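Local coordinates for penicillin binding protein 2X (Streptococcus thermophilus, PDB 5U47) that probably acts as a penicillin-binding transpeptidase that cross-links peptidoglycan strands while the septal cell wall is built, at residues A[322-334]-A[353-365]. The protein carries 1 engineered substitution. Residues are numbered along the deposited sequence; the frame is centred on the assembly and turned at random.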
loop_
_atom_site.group_PDB
_atom_site.type_symbol
_atom_site.label_atom_id
_atom_site.label_comp_id
_atom_site.label_asym_id
_atom_site.label_seq_id
_atom_site.Cartn_x
_atom_site.Cartn_y
_atom_site.Cartn_z
ATOM N N GLY A 322 36.040 16.252 -9.980
ATOM C CA GLY A 322 34.775 16.333 -9.281
ATOM C C GLY A 322 34.178 17.707 -9.490
ATOM O O GLY A 322 34.524 18.407 -10.442
ATOM N N ILE A 323 33.293 18.097 -8.587
ATOM C CA ILE A 323 32.654 19.396 -8.653
ATOM C C ILE A 323 32.376 19.841 -7.232
ATOM O O ILE A 323 31.994 19.032 -6.385
ATOM C CB ILE A 323 31.377 19.387 -9.531
ATOM C CG1 ILE A 323 30.829 20.809 -9.683
ATOM C CG2 ILE A 323 30.304 18.464 -8.968
ATOM C CD1 ILE A 323 29.752 20.934 -10.736
ATOM N N LYS A 324 32.570 21.130 -6.979
ATOM C CA LYS A 324 32.429 21.671 -5.637
ATOM C C LYS A 324 31.177 22.544 -5.536
ATOM O O LYS A 324 30.950 23.405 -6.371
ATOM C CB LYS A 324 33.677 22.481 -5.302
ATOM C CG LYS A 324 34.098 22.420 -3.845
ATOM C CD LYS A 324 35.372 23.231 -3.617
ATOM C CE LYS A 324 36.082 22.840 -2.323
ATOM N NZ LYS A 324 35.173 22.820 -1.139
ATOM N N VAL A 325 30.362 22.287 -4.521
ATOM C CA VAL A 325 29.156 23.065 -4.265
ATOM C C VAL A 325 29.226 23.507 -2.815
ATOM O O VAL A 325 29.233 22.669 -1.910
ATOM C CB VAL A 325 27.877 22.250 -4.500
ATOM C CG1 VAL A 325 26.650 23.069 -4.115
ATOM C CG2 VAL A 325 27.808 21.809 -5.952
ATOM N N GLY A 326 29.263 24.818 -2.602
ATOM C CA GLY A 326 29.410 25.371 -1.265
ATOM C C GLY A 326 30.789 24.967 -0.773
ATOM O O GLY A 326 31.790 25.269 -1.425
ATOM N N ASP A 327 30.820 24.243 0.346
ATOM C CA ASP A 327 32.050 23.748 0.946
ATOM C C ASP A 327 32.092 22.216 0.866
ATOM O O ASP A 327 32.809 21.579 1.628
ATOM C CB ASP A 327 32.135 24.209 2.412
ATOM C CG ASP A 327 32.126 25.738 2.560
ATOM O OD1 ASP A 327 32.790 26.439 1.760
ATOM O OD2 ASP A 327 31.474 26.240 3.502
ATOM N N VAL A 328 31.336 21.639 -0.072
ATOM C CA VAL A 328 31.235 20.179 -0.230
ATOM C C VAL A 328 31.786 19.726 -1.587
ATOM O O VAL A 328 31.559 20.380 -2.597
ATOM C CB VAL A 328 29.768 19.721 -0.067
ATOM C CG1 VAL A 328 29.611 18.224 -0.341
ATOM C CG2 VAL A 328 29.273 20.074 1.331
ATOM N N GLU A 329 32.494 18.594 -1.585
ATOM C CA GLU A 329 33.132 18.022 -2.777
ATOM C C GLU A 329 32.304 16.851 -3.308
ATOM O O GLU A 329 32.019 15.918 -2.568
ATOM C CB GLU A 329 34.535 17.517 -2.402
ATOM C CG GLU A 329 35.410 17.036 -3.561
ATOM C CD GLU A 329 36.052 18.157 -4.376
ATOM O OE1 GLU A 329 35.966 19.350 -3.986
ATOM O OE2 GLU A 329 36.667 17.828 -5.415
ATOM N N ILE A 330 31.931 16.899 -4.587
ATOM C CA ILE A 330 31.151 15.832 -5.221
ATOM C C ILE A 330 32.030 15.102 -6.237
ATOM O O ILE A 330 32.669 15.726 -7.071
ATOM C CB ILE A 330 29.879 16.396 -5.896
ATOM C CG1 ILE A 330 28.946 16.979 -4.827
ATOM C CG2 ILE A 330 29.172 15.315 -6.716
ATOM C CD1 ILE A 330 27.746 17.739 -5.364
ATOM N N ASN A 331 32.043 13.776 -6.160
ATOM C CA ASN A 331 32.849 12.941 -7.047
ATOM C C ASN A 331 32.072 11.732 -7.557
ATOM O O ASN A 331 31.062 11.337 -6.975
ATOM C CB ASN A 331 34.096 12.476 -6.297
ATOM C CG ASN A 331 35.092 13.596 -6.068
ATOM O OD1 ASN A 331 35.750 14.073 -7.001
ATOM N ND2 ASN A 331 35.242 13.997 -4.816
ATOM N N ASP A 332 32.546 11.151 -8.656
ATOM C CA ASP A 332 31.916 9.957 -9.223
ATOM C C ASP A 332 32.366 8.691 -8.493
ATOM O O ASP A 332 33.416 8.669 -7.842
ATOM C CB ASP A 332 32.167 9.864 -10.733
ATOM C CG ASP A 332 31.342 10.883 -11.527
ATOM O OD1 ASP A 332 30.506 11.587 -10.915
ATOM O OD2 ASP A 332 31.506 10.968 -12.764
ATOM N N TRP A 333 31.555 7.642 -8.605
ATOM C CA TRP A 333 31.820 6.368 -7.922
ATOM C C TRP A 333 33.183 5.755 -8.253
ATOM O O TRP A 333 33.876 5.266 -7.366
ATOM C CB TRP A 333 30.684 5.346 -8.185
ATOM C CG TRP A 333 30.471 4.961 -9.633
ATOM C CD1 TRP A 333 29.582 5.522 -10.509
ATOM C CD2 TRP A 333 31.140 3.916 -10.362
ATOM N NE1 TRP A 333 29.664 4.902 -11.734
ATOM C CE2 TRP A 333 30.608 3.912 -11.672
ATOM C CE3 TRP A 333 32.132 2.984 -10.034
ATOM C CZ2 TRP A 333 31.039 3.015 -12.656
ATOM C CZ3 TRP A 333 32.565 2.090 -11.016
ATOM C CH2 TRP A 333 32.018 2.118 -12.312
ATOM N N SER A 334 33.570 5.797 -9.521
ATOM C CA SER A 334 34.834 5.218 -9.950
ATOM C C SER A 334 36.048 5.984 -9.394
ATOM O O SER A 334 37.097 5.387 -9.151
ATOM C CB SER A 334 34.883 5.156 -11.470
ATOM O OG SER A 334 34.663 6.437 -12.021
ATOM N N TYR A 353 26.445 5.987 -16.978
ATOM C CA TYR A 353 27.504 5.707 -16.028
ATOM C C TYR A 353 27.150 6.061 -14.592
ATOM O O TYR A 353 27.893 5.738 -13.666
ATOM C CB TYR A 353 28.735 6.522 -16.483
ATOM C CG TYR A 353 30.051 6.222 -15.822
ATOM C CD1 TYR A 353 30.779 5.095 -16.184
ATOM C CD2 TYR A 353 30.617 7.105 -14.890
ATOM C CE1 TYR A 353 32.007 4.818 -15.612
ATOM C CE2 TYR A 353 31.861 6.842 -14.311
ATOM C CZ TYR A 353 32.543 5.690 -14.678
ATOM O OH TYR A 353 33.775 5.392 -14.137
ATOM N N SER A 354 26.011 6.720 -14.413
ATOM C CA SER A 354 25.558 7.198 -13.114
ATOM C C SER A 354 26.606 8.154 -12.505
ATOM O O SER A 354 26.986 8.031 -11.344
ATOM C CB SER A 354 25.225 6.049 -12.179
ATOM O OG SER A 354 24.331 6.491 -11.157
ATOM N N SER A 355 27.031 9.123 -13.308
ATOM C CA SER A 355 27.979 10.140 -12.877
ATOM C C SER A 355 27.302 11.233 -12.052
ATOM O O SER A 355 26.496 11.992 -12.583
ATOM C CB SER A 355 28.654 10.779 -14.095
ATOM O OG SER A 355 29.471 11.887 -13.726
ATOM N N ASN A 356 27.627 11.302 -10.759
ATOM C CA ASN A 356 27.119 12.366 -9.876
ATOM C C ASN A 356 27.547 13.757 -10.359
ATOM O O ASN A 356 26.791 14.727 -10.234
ATOM C CB ASN A 356 27.635 12.202 -8.445
ATOM C CG ASN A 356 26.988 11.066 -7.705
ATOM O OD1 ASN A 356 25.992 10.482 -8.138
ATOM N ND2 ASN A 356 27.538 10.764 -6.552
ATOM N N VAL A 357 28.764 13.848 -10.890
ATOM C CA VAL A 357 29.308 15.110 -11.398
ATOM C C VAL A 357 28.493 15.610 -12.589
ATOM O O VAL A 357 28.086 16.779 -12.632
ATOM C CB VAL A 357 30.793 14.958 -11.798
ATOM C CG1 VAL A 357 31.303 16.205 -12.492
ATOM C CG2 VAL A 357 31.653 14.629 -10.577
ATOM N N GLY A 358 28.250 14.719 -13.545
ATOM C CA GLY A 358 27.481 15.057 -14.734
ATOM C C GLY A 358 26.079 15.510 -14.372
ATOM O O GLY A 358 25.561 16.478 -14.932
ATOM N N MET A 359 25.472 14.834 -13.408
ATOM C CA MET A 359 24.108 15.190 -13.002
ATOM C C MET A 359 24.113 16.507 -12.223
ATOM O O MET A 359 23.268 17.364 -12.445
ATOM C CB MET A 359 23.457 14.053 -12.219
ATOM C CG MET A 359 23.234 12.768 -13.011
ATOM S SD MET A 359 22.584 12.901 -14.697
ATOM C CE MET A 359 24.044 13.053 -15.704
ATOM N N THR A 360 25.089 16.686 -11.345
ATOM C CA THR A 360 25.205 17.944 -10.616
ATOM C C THR A 360 25.381 19.113 -11.605
ATOM O O THR A 360 24.786 20.163 -11.426
ATOM C CB THR A 360 26.353 17.889 -9.621
ATOM O OG1 THR A 360 26.113 16.818 -8.704
ATOM C CG2 THR A 360 26.479 19.213 -8.862
ATOM N N MET A 361 26.172 18.911 -12.658
ATOM C CA MET A 361 26.329 19.943 -13.688
ATOM C C MET A 361 24.981 20.286 -14.342
ATOM O O MET A 361 24.689 21.462 -14.585
ATOM C CB MET A 361 27.362 19.525 -14.746
ATOM C CG MET A 361 28.798 19.647 -14.271
ATOM S SD MET A 361 29.980 18.835 -15.370
ATOM C CE MET A 361 31.537 19.450 -14.734
ATOM N N LEU A 362 24.158 19.266 -14.614
ATOM C CA LEU A 362 22.833 19.491 -15.210
ATOM C C LEU A 362 21.946 20.296 -14.260
ATOM O O LEU A 362 21.209 21.187 -14.699
ATOM C CB LEU A 362 22.148 18.167 -15.595
ATOM C CG LEU A 362 22.737 17.408 -16.792
ATOM C CD1 LEU A 362 21.999 16.095 -17.031
ATOM C CD2 LEU A 362 22.718 18.281 -18.045
ATOM N N GLU A 363 22.040 19.982 -12.963
ATOM C CA GLU A 363 21.303 20.700 -11.916
ATOM C C GLU A 363 21.702 22.181 -11.867
ATOM O O GLU A 363 20.836 23.043 -11.741
ATOM C CB GLU A 363 21.536 20.055 -10.543
ATOM C CG GLU A 363 20.637 20.570 -9.416
ATOM C CD GLU A 363 21.045 21.913 -8.817
ATOM O OE1 GLU A 363 22.243 22.208 -8.711
ATOM O OE2 GLU A 363 20.139 22.679 -8.430
ATOM N N GLN A 364 23.002 22.451 -11.965
ATOM C CA GLN A 364 23.513 23.829 -11.946
ATOM C C GLN A 364 23.108 24.602 -13.204
ATOM O O GLN A 364 22.871 25.801 -13.143
ATOM C CB GLN A 364 25.037 23.845 -11.788
ATOM C CG GLN A 364 25.533 23.343 -10.437
ATOM C CD GLN A 364 27.047 23.391 -10.298
ATOM O OE1 GLN A 364 27.761 23.845 -11.193
ATOM N NE2 GLN A 364 27.540 22.921 -9.165
ATOM N N ALA A 365 23.013 23.895 -14.330
ATOM C CA ALA A 365 22.629 24.503 -15.620
ATOM C C ALA A 365 21.175 24.944 -15.637
ATOM O O ALA A 365 20.831 25.907 -16.303
ATOM C CB ALA A 365 22.878 23.532 -16.766
HETATM O O HOH W 1 28.902 8.750 -9.532
#
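Asp-332 grips the start of helix 356-365 through its carboxylate. Its CB swings CG beside its own backbone N (chi1 -73°), where CG lies 3.7 Å from Ser-355 CA, and from there the two oxygens part company. OD1 accepts a nearly straight hydrogen bond from Val-357 N (2.9 Å, 174°) on its syn lone pair, while Val-357 CG2 packs against it; OD2 receives the hydroxyl of Ser-355, modelled so close that the exact length is doubtful, and also a hydrogen bond from Asn-319 ND2. Ser-355, the N-cap, in turn accepts Gly-358 N at OG (3.1 Å), a small hydroxyl suiting both roles.

Next door, Trp-333 points NE1 in its ring plane at Tyr-353 O (2.8 Å), and its CZ2 lies over one phenol face toward the rim; pyrrole ring and phenol are inclined by 31°, an oblique pair. Farther along, hairpin 323-330 lays branched aliphatics on the helix: Ile-323 CG2 meets Thr-360 CG2 at 3.9 Å, and Ile-330 meets Thr-360 tip to tip.

Ser-354 OG hydrogen-bonds to Lys-505 and Lys-298, and Asn-356 OD1 also reaches Lys-298, consistent with an (S/Y)xN motif. The carboxylate probably stabilises the helix start electrostatically, thereby holding the backbone beside that serine in place.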